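Local coordinates for protein EmrA (Aquifex aeolicus, PDB 4TKO) that serves as the periplasmic adaptor of a major facilitator superfamily multidrug efflux pump and probably takes part in the export of foreign compounds, at residues 70-74 with 199-203; 126-131 with 143-148. One frame throughout, in Å; residues are numbered along the deposited sequence.

Contact 1 of 2, residues 70-74 with 199-203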
ATOM      1  N   LEU A  70       5.317  14.836   6.837  1.00 96.18           N
ATOM      2  CA  LEU A  70       5.368  13.674   7.712  1.00 87.45           C
ATOM      3  C   LEU A  70       6.616  12.856   7.401  1.00 88.83           C
ATOM      4  O   LEU A  70       6.872  11.832   8.028  1.00100.83           O
ATOM      5  CB  LEU A  70       4.104  12.819   7.561  1.00 81.93           C
ATOM      6  CG  LEU A  70       3.116  12.889   8.734  1.00 87.28           C
ATOM      7  CD1 LEU A  70       2.695  14.326   9.018  1.00 76.54           C
ATOM      8  CD2 LEU A  70       1.900  11.999   8.495  1.00 67.44           C
ATOM      9  N   LEU A  71       7.384  13.306   6.418  1.00 81.71           N
ATOM     10  CA  LEU A  71       8.699  12.735   6.169  1.00 97.32           C
ATOM     11  C   LEU A  71       9.744  13.667   6.779  1.00 98.53           C
ATOM     12  O   LEU A  71      10.919  13.316   6.913  1.00 94.08           O
ATOM     13  CB  LEU A  71       8.937  12.525   4.670  1.00 83.38           C
ATOM     14  CG  LEU A  71       8.238  11.309   4.054  1.00 82.29           C
ATOM     15  CD1 LEU A  71       8.781  11.011   2.664  1.00 70.69           C
ATOM     16  CD2 LEU A  71       8.382  10.087   4.946  1.00 77.29           C
ATOM     17  N   GLU A  72       9.287  14.861   7.150  1.00 94.20           N
ATOM     18  CA  GLU A  72      10.113  15.838   7.845  1.00101.85           C
ATOM     19  C   GLU A  72       9.882  15.718   9.342  1.00101.85           C
ATOM     20  O   GLU A  72      10.242  16.599  10.122  1.00102.79           O
ATOM     21  CB  GLU A  72       9.809  17.256   7.359  1.00 90.97           C
ATOM     22  CG  GLU A  72      10.482  17.586   6.036  1.00102.81           C
ATOM     23  CD  GLU A  72      11.930  17.117   5.993  1.00118.36           C
ATOM     24  OE1 GLU A  72      12.808  17.836   6.516  1.00116.42           O
ATOM     25  OE2 GLU A  72      12.189  16.023   5.443  1.00117.10           O
ATOM     26  N   LYS A  73       9.252  14.618   9.728  1.00 93.04           N
ATOM     27  CA  LYS A  73       9.121  14.269  11.128  1.00 94.85           C
ATOM     28  C   LYS A  73       9.718  12.893  11.313  1.00 95.68           C
ATOM     29  O   LYS A  73      10.402  12.626  12.303  1.00104.36           O
ATOM     30  CB  LYS A  73       7.662  14.287  11.584  1.00 80.54           C
ATOM     31  CG  LYS A  73       7.093  15.674  11.782  1.00 76.42           C
ATOM     32  CD  LYS A  73       5.981  15.657  12.822  1.00 72.52           C
ATOM     33  CE  LYS A  73       5.031  14.487  12.601  1.00 90.90           C
ATOM     34  NZ  LYS A  73       3.831  14.540  13.494  1.00109.06           N
ATOM     35  N   LYS A  74       9.455  12.023  10.345  1.00 90.37           N
ATOM     36  CA  LYS A  74       9.992  10.676  10.378  1.00 98.35           C
ATOM     37  C   LYS A  74      11.512  10.725  10.503  1.00108.09           C
ATOM     38  O   LYS A  74      12.083  10.089  11.388  1.00119.68           O
ATOM     39  CB  LYS A  74       9.576   9.887   9.135  1.00 78.54           C
ATOM     40  CG  LYS A  74      10.285   8.555   9.010  1.00 74.29           C
ATOM     41  CD  LYS A  74       9.928   7.844   7.737  1.00 71.68           C
ATOM     42  CE  LYS A  74      10.837   6.659   7.493  1.00 73.92           C
ATOM     43  NZ  LYS A  74      10.236   5.670   6.557  1.00 81.03           N
ATOM     44  N   LEU A 199       3.823   6.786  12.899  1.00 95.59           N
ATOM     45  CA  LEU A 199       4.025   7.890  11.976  1.00 88.94           C
ATOM     46  C   LEU A 199       4.108   7.357  10.559  1.00 90.82           C
ATOM     47  O   LEU A 199       3.551   7.936   9.629  1.00100.70           O
ATOM     48  CB  LEU A 199       5.292   8.661  12.325  1.00 87.07           C
ATOM     49  CG  LEU A 199       5.364  10.086  11.788  1.00 95.70           C
ATOM     50  CD1 LEU A 199       4.382  10.975  12.542  1.00 89.74           C
ATOM     51  CD2 LEU A 199       6.792  10.626  11.873  1.00 90.10           C
ATOM     52  N   GLU A 200       4.814   6.244  10.400  1.00 79.89           N
ATOM     53  CA  GLU A 200       4.873   5.565   9.118  1.00 88.39           C
ATOM     54  C   GLU A 200       3.641   4.682   8.956  1.00 84.68           C
ATOM     55  O   GLU A 200       3.564   3.870   8.037  1.00 87.20           O
ATOM     56  CB  GLU A 200       6.158   4.746   9.005  1.00 92.91           C
ATOM     57  CG  GLU A 200       6.426   3.876  10.224  1.00106.58           C
ATOM     58  CD  GLU A 200       7.873   3.427  10.330  1.00118.59           C
ATOM     59  OE1 GLU A 200       8.578   3.404   9.295  1.00114.06           O
ATOM     60  OE2 GLU A 200       8.306   3.102  11.459  1.00119.11           O
ATOM     61  N   GLU A 201       2.691   4.834   9.877  1.00 86.28           N
ATOM     62  CA  GLU A 201       1.360   4.251   9.722  1.00 98.06           C
ATOM     63  C   GLU A 201       0.409   5.328   9.223  1.00 93.90           C
ATOM     64  O   GLU A 201      -0.597   5.033   8.583  1.00 92.53           O
ATOM     65  CB  GLU A 201       0.843   3.649  11.034  1.00 90.88           C
ATOM     66  CG  GLU A 201       0.821   2.116  11.057  1.00112.98           C
ATOM     67  CD  GLU A 201      -0.189   1.507  10.083  1.00124.16           C
ATOM     68  OE1 GLU A 201      -1.185   2.185   9.747  1.00123.68           O
ATOM     69  OE2 GLU A 201       0.015   0.345   9.654  1.00106.03           O
ATOM     70  N   GLU A 202       0.736   6.578   9.526  1.00 87.92           N
ATOM     71  CA  GLU A 202       0.012   7.712   8.972  1.00 87.42           C
ATOM     72  C   GLU A 202       0.499   7.977   7.551  1.00 89.39           C
ATOM     73  O   GLU A 202      -0.210   8.577   6.741  1.00 94.53           O
ATOM     74  CB  GLU A 202       0.179   8.954   9.850  1.00 92.38           C
ATOM     75  CG  GLU A 202      -0.483   8.823  11.221  1.00115.45           C
ATOM     76  CD  GLU A 202      -0.700  10.159  11.920  1.00123.18           C
ATOM     77  OE1 GLU A 202      -0.563  11.216  11.262  1.00105.66           O
ATOM     78  OE2 GLU A 202      -1.013  10.145  13.132  1.00124.33           O
ATOM     79  N   ILE A 203       1.709   7.508   7.256  1.00 82.90           N
ATOM     80  CA  ILE A 203       2.273   7.595   5.914  1.00 81.91           C
ATOM     81  C   ILE A 203       1.744   6.473   5.034  1.00 84.89           C
ATOM     82  O   ILE A 203       1.512   6.658   3.843  1.00 87.03           O
ATOM     83  CB  ILE A 203       3.809   7.525   5.939  1.00 71.80           C
ATOM     84  CG1 ILE A 203       4.388   8.876   6.345  1.00 82.52           C
ATOM     85  CG2 ILE A 203       4.344   7.115   4.581  1.00 67.49           C
ATOM     86  CD1 ILE A 203       5.891   8.924   6.288  1.00 85.92           C
TER
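Leu199 lays its two methyl groups against the backbone of 70-74 and the side chains of Leu70 and Lys73: its CD2 is 3.4 Å from Lys74 N and 4.0 Å from Leu70 O, while its CD1 meets Lys73 CE at 3.6 Å and Leu70 CG at 4.4 Å. Four residues further on, Ile203 takes the equivalent place against Leu70, with Leu70 CB 4.1 Å from Ile203 CG1 and Leu70 O 3.5 Å from Ile203 CD1. The CA register runs antiparallel, Lys74 opposite Leu199 at 6.8 Å and Leu70 opposite Ile203 at 7.1 Å, so the two facing pairs are four residues apart along each segment, as expected where the two arms of an adaptor's alpha-helical hairpin pack as a predicted coiled coil. Helical bonding is weak here, yet the spacing persists. Polar residues flank the apolar strip: Leu70 CD2 touches Glu202 CB at 3.8 Å, and extended Lys74, all four chi angles near t, carries NZ to a long salt bridge with Glu200 OE1 at 3.9 Å. The contact is thus mainly apolar, Leu70, Leu199 and Ile203 with the lysines' aliphatic parts, the Lys74-Glu200 pair adding only a long charge interaction.

Contact 2 of 2, residues 126-131 with 143-148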
ATOM      1  N   ASP A 126      52.658 -20.316  65.672  1.00 44.15           N
ATOM      2  CA  ASP A 126      53.905 -19.982  66.351  1.00 55.51           C
ATOM      3  C   ASP A 126      53.582 -19.242  67.635  1.00 56.03           C
ATOM      4  O   ASP A 126      54.113 -19.562  68.691  1.00 61.78           O
ATOM      5  CB  ASP A 126      54.829 -19.137  65.468  1.00 47.95           C
ATOM      6  CG  ASP A 126      55.586 -19.972  64.445  1.00 70.48           C
ATOM      7  OD1 ASP A 126      55.695 -21.207  64.632  1.00 69.19           O
ATOM      8  OD2 ASP A 126      56.080 -19.387  63.456  1.00 78.67           O
ATOM      9  N   TRP A 127      52.681 -18.272  67.525  1.00 62.22           N
ATOM     10  CA  TRP A 127      52.224 -17.474  68.654  1.00 51.55           C
ATOM     11  C   TRP A 127      51.700 -18.356  69.792  1.00 52.65           C
ATOM     12  O   TRP A 127      52.176 -18.247  70.924  1.00 56.36           O
ATOM     13  CB  TRP A 127      51.144 -16.488  68.188  1.00 52.16           C
ATOM     14  CG  TRP A 127      50.919 -15.338  69.121  1.00 52.62           C
ATOM     15  CD1 TRP A 127      51.553 -14.116  69.101  1.00 48.10           C
ATOM     16  CD2 TRP A 127      49.994 -15.294  70.210  1.00 44.40           C
ATOM     17  NE1 TRP A 127      51.073 -13.321  70.119  1.00 50.97           N
ATOM     18  CE2 TRP A 127      50.109 -14.019  70.818  1.00 50.88           C
ATOM     19  CE3 TRP A 127      49.073 -16.208  70.745  1.00 39.74           C
ATOM     20  CZ2 TRP A 127      49.350 -13.638  71.922  1.00 40.41           C
ATOM     21  CZ3 TRP A 127      48.311 -15.832  71.841  1.00 41.84           C
ATOM     22  CH2 TRP A 127      48.457 -14.556  72.418  1.00 45.13           C
ATOM     23  N   GLU A 128      50.731 -19.222  69.492  1.00 51.57           N
ATOM     24  CA  GLU A 128      50.199 -20.174  70.480  1.00 50.68           C
ATOM     25  C   GLU A 128      51.311 -20.938  71.184  1.00 60.71           C
ATOM     26  O   GLU A 128      51.350 -21.025  72.413  1.00 68.09           O
ATOM     27  CB  GLU A 128      49.253 -21.189  69.828  1.00 57.41           C
ATOM     28  CG  GLU A 128      47.930 -20.629  69.309  1.00 82.66           C
ATOM     29  CD  GLU A 128      46.889 -21.723  69.078  1.00104.51           C
ATOM     30  OE1 GLU A 128      46.646 -22.091  67.904  1.00 91.90           O
ATOM     31  OE2 GLU A 128      46.313 -22.214  70.075  1.00112.17           O
ATOM     32  N   ARG A 129      52.208 -21.498  70.381  1.00 59.01           N
ATOM     33  CA  ARG A 129      53.319 -22.289  70.873  1.00 49.32           C
ATOM     34  C   ARG A 129      54.229 -21.443  71.762  1.00 52.93           C
ATOM     35  O   ARG A 129      54.384 -21.728  72.949  1.00 65.82           O
ATOM     36  CB  ARG A 129      54.083 -22.886  69.685  1.00 49.59           C
ATOM     37  CG  ARG A 129      55.484 -23.390  69.973  1.00 52.22           C
ATOM     38  CD  ARG A 129      56.152 -23.853  68.684  1.00 67.50           C
ATOM     39  NE  ARG A 129      57.530 -24.289  68.900  1.00 79.16           N
ATOM     40  CZ  ARG A 129      58.497 -24.199  67.991  1.00 87.72           C
ATOM     41  NH1 ARG A 129      58.249 -23.683  66.789  1.00 92.97           N
ATOM     42  NH2 ARG A 129      59.717 -24.616  68.291  1.00 84.15           N
ATOM     43  N   TYR A 130      54.822 -20.400  71.194  1.00 47.14           N
ATOM     44  CA  TYR A 130      55.711 -19.519  71.944  1.00 45.97           C
ATOM     45  C   TYR A 130      55.065 -18.968  73.231  1.00 61.01           C
ATOM     46  O   TYR A 130      55.747 -18.730  74.224  1.00 51.64           O
ATOM     47  CB  TYR A 130      56.166 -18.364  71.061  1.00 46.00           C
ATOM     48  CG  TYR A 130      57.386 -18.649  70.216  1.00 50.58           C
ATOM     49  CD1 TYR A 130      57.297 -19.402  69.055  1.00 42.99           C
ATOM     50  CD2 TYR A 130      58.627 -18.126  70.565  1.00 66.31           C
ATOM     51  CE1 TYR A 130      58.425 -19.649  68.277  1.00 64.93           C
ATOM     52  CE2 TYR A 130      59.755 -18.363  69.796  1.00 58.38           C
ATOM     53  CZ  TYR A 130      59.650 -19.125  68.657  1.00 66.75           C
ATOM     54  OH  TYR A 130      60.781 -19.354  67.906  1.00 77.11           O
ATOM     55  N   LYS A 131      53.755 -18.759  73.215  1.00 59.91           N
ATOM     56  CA  LYS A 131      53.060 -18.351  74.428  1.00 57.80           C
ATOM     57  C   LYS A 131      53.221 -19.436  75.489  1.00 63.00           C
ATOM     58  O   LYS A 131      53.775 -19.187  76.559  1.00 65.55           O
ATOM     59  CB  LYS A 131      51.574 -18.076  74.153  1.00 69.63           C
ATOM     60  CG  LYS A 131      50.995 -16.910  74.961  1.00 67.52           C
ATOM     61  CD  LYS A 131      49.821 -17.345  75.839  1.00 70.03           C
ATOM     62  CE  LYS A 131      48.516 -17.412  75.055  1.00 82.91           C
ATOM     63  NZ  LYS A 131      47.360 -17.886  75.878  1.00 81.99           N
ATOM     64  N   LYS A 143      61.574 -13.497  72.714  1.00 80.75           N
ATOM     65  CA  LYS A 143      61.276 -14.345  71.577  1.00 78.84           C
ATOM     66  C   LYS A 143      59.776 -14.427  71.330  1.00 62.31           C
ATOM     67  O   LYS A 143      59.336 -14.587  70.198  1.00 62.40           O
ATOM     68  CB  LYS A 143      61.870 -15.737  71.794  1.00 77.17           C
ATOM     69  CG  LYS A 143      63.270 -15.893  71.211  1.00 84.02           C
ATOM     70  CD  LYS A 143      64.279 -16.377  72.247  1.00 93.83           C
ATOM     71  CE  LYS A 143      65.572 -16.793  71.567  1.00 87.93           C
ATOM     72  NZ  LYS A 143      65.277 -17.628  70.362  1.00 63.99           N
ATOM     73  N   PHE A 144      58.990 -14.307  72.386  1.00 54.46           N
ATOM     74  CA  PHE A 144      57.553 -14.444  72.243  1.00 65.85           C
ATOM     75  C   PHE A 144      56.901 -13.164  71.756  1.00 69.28           C
ATOM     76  O   PHE A 144      56.014 -13.204  70.913  1.00 67.42           O
ATOM     77  CB  PHE A 144      56.916 -14.859  73.553  1.00 49.82           C
ATOM     78  CG  PHE A 144      55.430 -14.720  73.562  1.00 56.00           C
ATOM     79  CD1 PHE A 144      54.639 -15.551  72.789  1.00 72.05           C
ATOM     80  CD2 PHE A 144      54.817 -13.771  74.355  1.00 67.05           C
ATOM     81  CE1 PHE A 144      53.261 -15.434  72.803  1.00 67.27           C
ATOM     82  CE2 PHE A 144      53.440 -13.653  74.380  1.00 69.61           C
ATOM     83  CZ  PHE A 144      52.661 -14.487  73.602  1.00 65.41           C
ATOM     84  N   GLU A 145      57.330 -12.028  72.288  1.00 67.73           N
ATOM     85  CA  GLU A 145      56.773 -10.763  71.841  1.00 69.75           C
ATOM     86  C   GLU A 145      57.253 -10.510  70.413  1.00 62.37           C
ATOM     87  O   GLU A 145      56.580  -9.842  69.630  1.00 75.57           O
ATOM     88  CB  GLU A 145      57.160  -9.617  72.786  1.00 56.62           C
ATOM     89  CG  GLU A 145      58.507  -8.976  72.497  1.00 76.82           C
ATOM     90  CD  GLU A 145      59.030  -8.148  73.666  1.00 95.24           C
ATOM     91  OE1 GLU A 145      58.601  -8.390  74.822  1.00 93.47           O
ATOM     92  OE2 GLU A 145      59.873  -7.256  73.425  1.00 96.80           O
ATOM     93  N   GLU A 146      58.407 -11.073  70.074  1.00 52.10           N
ATOM     94  CA  GLU A 146      58.933 -10.987  68.714  1.00 61.03           C
ATOM     95  C   GLU A 146      57.934 -11.578  67.713  1.00 66.97           C
ATOM     96  O   GLU A 146      57.679 -11.013  66.647  1.00 73.16           O
ATOM     97  CB  GLU A 146      60.277 -11.711  68.626  1.00 66.70           C
ATOM     98  CG  GLU A 146      60.964 -11.645  67.276  1.00 73.03           C
ATOM     99  CD  GLU A 146      62.240 -12.472  67.240  1.00112.12           C
ATOM    100  OE1 GLU A 146      62.692 -12.924  68.320  1.00110.23           O
ATOM    101  OE2 GLU A 146      62.786 -12.675  66.131  1.00117.56           O
ATOM    102  N   VAL A 147      57.369 -12.721  68.077  1.00 66.94           N
ATOM    103  CA  VAL A 147      56.304 -13.357  67.312  1.00 67.33           C
ATOM    104  C   VAL A 147      55.040 -12.510  67.377  1.00 63.85           C
ATOM    105  O   VAL A 147      54.432 -12.216  66.354  1.00 66.85           O
ATOM    106  CB  VAL A 147      56.016 -14.791  67.842  1.00 63.47           C
ATOM    107  CG1 VAL A 147      54.658 -15.319  67.365  1.00 41.02           C
ATOM    108  CG2 VAL A 147      57.147 -15.731  67.451  1.00 65.27           C
ATOM    109  N   ASP A 148      54.670 -12.107  68.588  1.00 58.46           N
ATOM    110  CA  ASP A 148      53.461 -11.334  68.826  1.00 60.61           C
ATOM    111  C   ASP A 148      53.372 -10.062  67.970  1.00 73.23           C
ATOM    112  O   ASP A 148      52.316  -9.759  67.414  1.00 67.73           O
ATOM    113  CB  ASP A 148      53.359 -10.967  70.310  1.00 65.91           C
ATOM    114  CG  ASP A 148      52.351  -9.863  70.570  1.00 80.18           C
ATOM    115  OD1 ASP A 148      52.738  -8.673  70.476  1.00 78.47           O
ATOM    116  OD2 ASP A 148      51.178 -10.183  70.875  1.00 68.08           O
TER
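Trp127 adopts the t rotamer (chi1 -161°) with chi2 at 90°, which swings its indole toward 143-148 although CA-to-CB points sideways; NE1 then donates to Asp148 OD2 at 3.2 Å and 157°, near the ring plane. Asp148, also t, has a second, weak and long ion-pair partner in Lys152. Phe144 likewise uses t (167°) to push its ring between the helices. Its CE1 lies 3.6 Å from Trp127 O at the ring edge, its CD1 3.6 Å from Tyr130 CB, and its CZ over one face of the indole, 3.8 Å from Trp127 CE2; the planes of the Trp127 five-membered ring and the Phe144 ring meet obliquely at 48°. This is the far end of the alpha-helical hairpin of a membrane fusion protein, where helices 102-135 and 141-156 run antiparallel, the short segments crossing at -160° with axes 9.2 Å apart. Tyr130 in m sets its ring face against Val147, whose CG2 sits 4.0 Å from the ring centroid and 9° off the normal, a CH-pi contact. Val147, itself t, turns CG1 to Trp127 CA at 3.5 Å. Lys131 lies off the chi1 wells (-144°): its CG is modelled tightly against Phe144 CZ at 3.2 Å, while its end leads away.

In the fold
From the N terminus the chain passes through strands 7-24, 29-34 and 47-51, then leaves the beta part along helix 54-68. Segment 70-74 opens contact 1, and the outgoing arm runs on to helix 102-135, where 126-131 opens contact 2. Contact 2 closes almost at once, across the short turn to helix 141-156, whereas contact 1 closes only when the returning arm reaches 199-203. The small loop therefore lies wholly within the large one. Their centres are 83 Å apart: contact 2 joins the arms by the far turn, contact 1 on the way back to the beta part, where helix 202-218 leads into strand 221-223, which pairs antiparallel with strand 47-51.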